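Local coordinates for cytochrome P450 (Novosphingobium aromaticivorans, PDB 3OFT), which belongs to the cytochrome P450 family, a largely helical haem protein fold, and holds its iron porphyrin in a pocket between helices and loops, at residues L87-D90 with G91-K95; L182-A185 with A186-L190. One frame throughout, in Å; residues are numbered along the deposited sequence.

In the fold
Contact 1 (87-90 with 91-95) is the turn from a loop into helix 91-104 on the propionate side of the haem, and contact 2 (182-185 with 186-190) is two turns within helix 179-199. Their centres lie 23 Å apart and their nearest atoms about 9 Å, so they do not touch. Helix 78-82 connects them indirectly: it precedes the loop of contact 1 and packs against L182 and K183 of contact 2. L87 and H94 belong to the haem pocket itself. Contact 2 stands further off, with the side chain of L182 about 11 Å from the bound (2R,5R)-hexane-2,5-diol and that of Y189 about 12 Å from the haem.

Contact 1: L87-D90 with G91-K95. With HEM (protoporphyrin IX containing Fe), chain D.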
loop_
_atom_site.group_PDB
_atom_site.type_symbol
_atom_site.label_atom_id
_atom_site.label_comp_id
_atom_site.label_asym_id
_atom_site.label_seq_id
_atom_site.Cartn_x
_atom_site.Cartn_y
_atom_site.Cartn_z
ATOM N N LEU A 87 -9.153 -7.886 -5.276
ATOM C CA LEU A 87 -8.113 -7.108 -6.015
ATOM C C LEU A 87 -8.008 -7.504 -7.488
ATOM O O LEU A 87 -7.765 -6.658 -8.357
ATOM C CB LEU A 87 -6.729 -7.221 -5.342
ATOM C CG LEU A 87 -5.537 -6.452 -5.940
ATOM C CD1 LEU A 87 -5.737 -4.904 -5.854
ATOM C CD2 LEU A 87 -4.270 -6.867 -5.236
ATOM N N GLN A 88 -8.134 -8.802 -7.744
ATOM C CA GLN A 88 -7.915 -9.339 -9.097
ATOM C C GLN A 88 -9.172 -9.580 -9.882
ATOM O O GLN A 88 -9.086 -10.155 -10.964
ATOM C CB GLN A 88 -7.111 -10.638 -9.028
ATOM C CG GLN A 88 -5.642 -10.395 -8.674
ATOM C CD GLN A 88 -4.883 -11.710 -8.601
ATOM O OE1 GLN A 88 -4.642 -12.396 -9.617
ATOM N NE2 GLN A 88 -4.503 -12.054 -7.430
ATOM N N GLN A 89 -10.335 -9.151 -9.381
ATOM C CA GLN A 89 -11.566 -9.378 -10.153
ATOM C C GLN A 89 -11.964 -8.202 -11.032
ATOM O O GLN A 89 -11.545 -7.088 -10.779
ATOM C CB GLN A 89 -12.701 -9.723 -9.199
ATOM C CG GLN A 89 -12.310 -10.910 -8.303
ATOM C CD GLN A 89 -13.371 -11.159 -7.256
ATOM O OE1 GLN A 89 -13.705 -10.275 -6.472
ATOM N NE2 GLN A 89 -13.907 -12.361 -7.240
ATOM N N ASP A 90 -12.773 -8.477 -12.062
ATOM C CA ASP A 90 -13.312 -7.445 -12.940
ATOM C C ASP A 90 -14.838 -7.438 -12.905
ATOM O O ASP A 90 -15.458 -8.435 -12.509
ATOM C CB ASP A 90 -12.881 -7.694 -14.389
ATOM C CG ASP A 90 -11.359 -7.668 -14.583
ATOM O OD1 ASP A 90 -10.652 -6.777 -14.045
ATOM O OD2 ASP A 90 -10.857 -8.542 -15.347
ATOM N N GLY A 91 -15.406 -6.300 -13.297
ATOM C CA GLY A 91 -16.816 -6.192 -13.727
ATOM C C GLY A 91 -17.810 -6.487 -12.629
ATOM O O GLY A 91 -17.627 -6.095 -11.489
ATOM N N ALA A 92 -18.901 -7.151 -12.991
ATOM C CA ALA A 92 -19.922 -7.523 -12.005
ATOM C C ALA A 92 -19.411 -8.425 -10.886
ATOM O O ALA A 92 -19.889 -8.329 -9.760
ATOM C CB ALA A 92 -21.120 -8.154 -12.713
ATOM N N GLU A 93 -18.483 -9.333 -11.193
ATOM C CA GLU A 93 -17.965 -10.236 -10.162
ATOM C C GLU A 93 -17.256 -9.421 -9.086
ATOM O O GLU A 93 -17.498 -9.605 -7.902
ATOM C CB GLU A 93 -17.014 -11.281 -10.761
ATOM C CG GLU A 93 -16.501 -12.257 -9.716
ATOM C CD GLU A 93 -15.653 -13.362 -10.343
ATOM O OE1 GLU A 93 -14.470 -13.512 -9.974
ATOM O OE2 GLU A 93 -16.174 -14.065 -11.222
ATOM N N HIS A 94 -16.410 -8.510 -9.538
ATOM C CA HIS A 94 -15.680 -7.612 -8.664
ATOM C C HIS A 94 -16.650 -6.823 -7.770
ATOM O O HIS A 94 -16.506 -6.764 -6.566
ATOM C CB HIS A 94 -14.789 -6.649 -9.477
ATOM C CG HIS A 94 -14.312 -5.497 -8.665
ATOM N ND1 HIS A 94 -13.413 -5.638 -7.629
ATOM C CD2 HIS A 94 -14.667 -4.196 -8.685
ATOM C CE1 HIS A 94 -13.199 -4.454 -7.074
ATOM N NE2 HIS A 94 -13.964 -3.568 -7.694
ATOM N N LYS A 95 -17.658 -6.218 -8.366
ATOM C CA LYS A 95 -18.628 -5.438 -7.575
ATOM C C LYS A 95 -19.299 -6.305 -6.493
ATOM O O LYS A 95 -19.460 -5.860 -5.355
ATOM C CB LYS A 95 -19.692 -4.830 -8.502
ATOM C CG LYS A 95 -20.646 -3.823 -7.832
ATOM C CD LYS A 95 -21.548 -3.209 -8.916
ATOM C CE LYS A 95 -22.609 -2.299 -8.307
ATOM N NZ LYS A 95 -23.488 -3.075 -7.413
HETATM C CHA HEM D . -6.616 -1.718 -3.112
HETATM C CHB HEM D . -3.054 1.255 -1.636
HETATM C CHC HEM D . -3.990 0.056 2.946
HETATM C CHD HEM D . -6.729 -3.588 1.421
HETATM C C1A HEM D . -5.620 -0.760 -3.081
HETATM C C2A HEM D . -5.156 -0.026 -4.235
HETATM C C3A HEM D . -4.183 0.798 -3.863
HETATM C C4A HEM D . -3.956 0.591 -2.431
HETATM C CMA HEM D . -3.397 1.724 -4.825
HETATM C CAA HEM D . -5.740 -0.138 -5.673
HETATM C CBA HEM D . -5.104 -1.338 -6.338
HETATM C CGA HEM D . -5.523 -1.480 -7.794
HETATM O O1A HEM D . -5.159 -2.525 -8.418
HETATM O O2A HEM D . -6.213 -0.593 -8.389
HETATM C C1B HEM D . -2.992 1.212 -0.249
HETATM C C2B HEM D . -2.157 2.034 0.588
HETATM C C3B HEM D . -2.436 1.687 1.860
HETATM C C4B HEM D . -3.443 0.645 1.838
HETATM C CMB HEM D . -1.171 3.090 0.055
HETATM C CAB HEM D . -1.861 2.170 3.195
HETATM C CBB HEM D . -0.865 3.070 3.289
HETATM C C1C HEM D . -4.812 -1.031 2.996
HETATM C C2C HEM D . -5.358 -1.666 4.189
HETATM C C3C HEM D . -6.103 -2.712 3.733
HETATM C C4C HEM D . -6.120 -2.688 2.288
HETATM C CMC HEM D . -5.059 -1.222 5.656
HETATM C CAC HEM D . -6.957 -3.751 4.499
HETATM C CBC HEM D . -6.646 -4.174 5.720
HETATM C C1D HEM D . -6.976 -3.407 0.100
HETATM C C2D HEM D . -7.829 -4.279 -0.695
HETATM C C3D HEM D . -7.820 -3.664 -2.083
HETATM C C4D HEM D . -6.948 -2.524 -2.034
HETATM C CMD HEM D . -8.633 -5.534 -0.204
HETATM C CAD HEM D . -8.612 -4.235 -3.294
HETATM C CBD HEM D . -9.842 -3.326 -3.459
HETATM C CGD HEM D . -10.515 -3.769 -4.763
HETATM O O1D HEM D . -9.906 -4.461 -5.604
HETATM O O2D HEM D . -11.664 -3.392 -5.016
HETATM N NA HEM D . -4.874 -0.339 -1.979
HETATM N NB HEM D . -3.784 0.424 0.560
HETATM N NC HEM D . -5.335 -1.650 1.872
HETATM N ND HEM D . -6.462 -2.409 -0.721
HETATM FE FE HEM D . -5.170 -0.945 -0.058
HETATM O O HOH W 1 -17.771 -10.194 -13.888
HETATM O O HOH W 2 -3.458 -2.592 -0.324
#
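Q89 and E93 meet at the start of helix 91-104, their extended side chains crossing at about a right angle. Q89 NE2 donates a weak, bent hydrogen bond to E93 OE1 (3.0 Å, N-H...O 128°), with the amide and carboxylate planes turned 65° apart. Q89 OE1 is buried without a partner, and the weak NE2 bond is a modest restraint on the amide. Behind it, Q89 CB packs on H94 CB at 3.7 Å. Where the chain enters the helix, H94 N donates to D90 O (3.1 Å). Water 1 bridges the same oxygen to the amide N of E93. H94 places CG opposite its backbone N (chi1 165°), which carries the imidazole away from the turn and sets it edge-on to one haem propionate; their closest approach is doubtful in the model. L87 reaches the other propionate, its CD1 3.5 Å from haem O1A. ND1 and NE2 of H94 are weakly hydrogen-bonded to P86 O and A342 O, which favours this rotation of the ring, and the ring also meets that of H343, whose ND1 is hydrogen-bonded to the haem. The D90 carboxylate turns back to S68 OG and S69 N, tying this entry into helix 91-104 to strand 67-68, while the loop itself leads in from helix 78-82.

Contact 2: L182-A185 with A186-L190; sequences LKQA and ADDYL
Regular alpha-helical turns of helix 179-199, probably the G helix of the P450 fold, set K183 beside D187 and Q184 beside D188. Four backbone bonds join residues four apart: A186 N to L182 O and D188 N to Q184 O (each 2.9 Å), D187 N to K183 O and Y189 N to A185 O (each 3.0 Å). K183 and D187 cross at a slant, and the touching is done by the methylene CE, 3.7 Å from D187 OD1. Bends late in the lysine chain leave NZ 4.4 Å from that oxygen, too far for a salt bridge. The charges are satisfied instead by E180 for K183 and by R229 for D187. Next to them Q184 lays its CG 3.7 Å from D188 OD2. Y189 has CG opposite its backbone N (chi1 -177°), which sends the ring off the helix, where its OH bonds to L163 O and F193 meets it edge to face. Helix 221-252 packs against L182, K183, A186 and L190, helix 160-171 against L182, A185 and Y189, and helix 144-152 against Y189 and L190.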
loop_
_atom_site.group_PDB
_atom_site.type_symbol
_atom_site.label_atom_id
_atom_site.label_comp_id
_atom_site.label_asym_id
_atom_site.label_seq_id
_atom_site.Cartn_x
_atom_site.Cartn_y
_atom_site.Cartn_z
ATOM N N LEU A 182 4.303 -19.277 -0.194
ATOM C CA LEU A 182 3.864 -18.077 0.525
ATOM C C LEU A 182 2.332 -18.030 0.617
ATOM O O LEU A 182 1.776 -17.747 1.680
ATOM C CB LEU A 182 4.395 -16.829 -0.165
ATOM C CG LEU A 182 3.942 -15.465 0.363
ATOM C CD1 LEU A 182 4.275 -15.265 1.855
ATOM C CD2 LEU A 182 4.577 -14.347 -0.477
ATOM N N LYS A 183 1.659 -18.313 -0.493
ATOM C CA LYS A 183 0.195 -18.447 -0.505
ATOM C C LYS A 183 -0.255 -19.505 0.495
ATOM O O LYS A 183 -1.182 -19.288 1.271
ATOM C CB LYS A 183 -0.309 -18.807 -1.908
ATOM C CG LYS A 183 -1.847 -19.001 -1.973
ATOM C CD LYS A 183 -2.306 -19.841 -3.133
ATOM C CE LYS A 183 -3.300 -20.880 -2.712
ATOM N NZ LYS A 183 -2.671 -22.252 -2.786
ATOM N N GLN A 184 0.404 -20.661 0.487
ATOM C CA GLN A 184 0.001 -21.735 1.391
ATOM C C GLN A 184 0.247 -21.330 2.881
ATOM O O GLN A 184 -0.595 -21.619 3.748
ATOM C CB GLN A 184 0.721 -23.036 1.026
ATOM C CG GLN A 184 0.366 -24.249 1.932
ATOM C CD GLN A 184 -1.041 -24.806 1.665
ATOM O OE1 GLN A 184 -1.806 -25.063 2.596
ATOM N NE2 GLN A 184 -1.391 -24.963 0.390
ATOM N N ALA A 185 1.390 -20.686 3.145
ATOM C CA ALA A 185 1.754 -20.188 4.485
ATOM C C ALA A 185 0.713 -19.177 4.955
ATOM O O ALA A 185 0.289 -19.243 6.087
ATOM C CB ALA A 185 3.160 -19.530 4.505
ATOM N N ALA A 186 0.323 -18.233 4.087
ATOM C CA ALA A 186 -0.720 -17.274 4.473
ATOM C C ALA A 186 -2.029 -17.961 4.806
ATOM O O ALA A 186 -2.630 -17.682 5.843
ATOM C CB ALA A 186 -0.937 -16.252 3.398
ATOM N N ASP A 187 -2.479 -18.843 3.916
ATOM C CA ASP A 187 -3.722 -19.588 4.135
ATOM C C ASP A 187 -3.702 -20.348 5.453
ATOM O O ASP A 187 -4.707 -20.363 6.160
ATOM C CB ASP A 187 -3.971 -20.568 2.984
ATOM C CG ASP A 187 -4.489 -19.873 1.724
ATOM O OD1 ASP A 187 -4.685 -20.564 0.681
ATOM O OD2 ASP A 187 -4.691 -18.629 1.774
ATOM N N ASP A 188 -2.591 -21.008 5.748
ATOM C CA ASP A 188 -2.499 -21.825 6.963
ATOM C C ASP A 188 -2.531 -20.958 8.215
ATOM O O ASP A 188 -3.159 -21.317 9.183
ATOM C CB ASP A 188 -1.272 -22.746 6.971
ATOM C CG ASP A 188 -1.411 -23.899 5.960
ATOM O OD1 ASP A 188 -2.575 -24.236 5.624
ATOM O OD2 ASP A 188 -0.376 -24.437 5.506
ATOM N N TYR A 189 -1.852 -19.825 8.177
ATOM C CA TYR A 189 -1.948 -18.824 9.245
ATOM C C TYR A 189 -3.368 -18.276 9.484
ATOM O O TYR A 189 -3.812 -18.127 10.637
ATOM C CB TYR A 189 -1.069 -17.662 8.847
ATOM C CG TYR A 189 -0.969 -16.558 9.848
ATOM C CD1 TYR A 189 -1.459 -15.282 9.553
ATOM C CD2 TYR A 189 -0.354 -16.767 11.077
ATOM C CE1 TYR A 189 -1.318 -14.239 10.453
ATOM C CE2 TYR A 189 -0.209 -15.721 11.993
ATOM C CZ TYR A 189 -0.696 -14.458 11.664
ATOM O OH TYR A 189 -0.559 -13.425 12.552
ATOM N N LEU A 190 -4.056 -17.954 8.391
ATOM C CA LEU A 190 -5.392 -17.386 8.434
ATOM C C LEU A 190 -6.467 -18.427 8.737
ATOM O O LEU A 190 -7.511 -18.084 9.301
ATOM C CB LEU A 190 -5.729 -16.686 7.089
ATOM C CG LEU A 190 -4.871 -15.417 6.827
ATOM C CD1 LEU A 190 -5.140 -14.888 5.425
ATOM C CD2 LEU A 190 -5.077 -14.295 7.907
#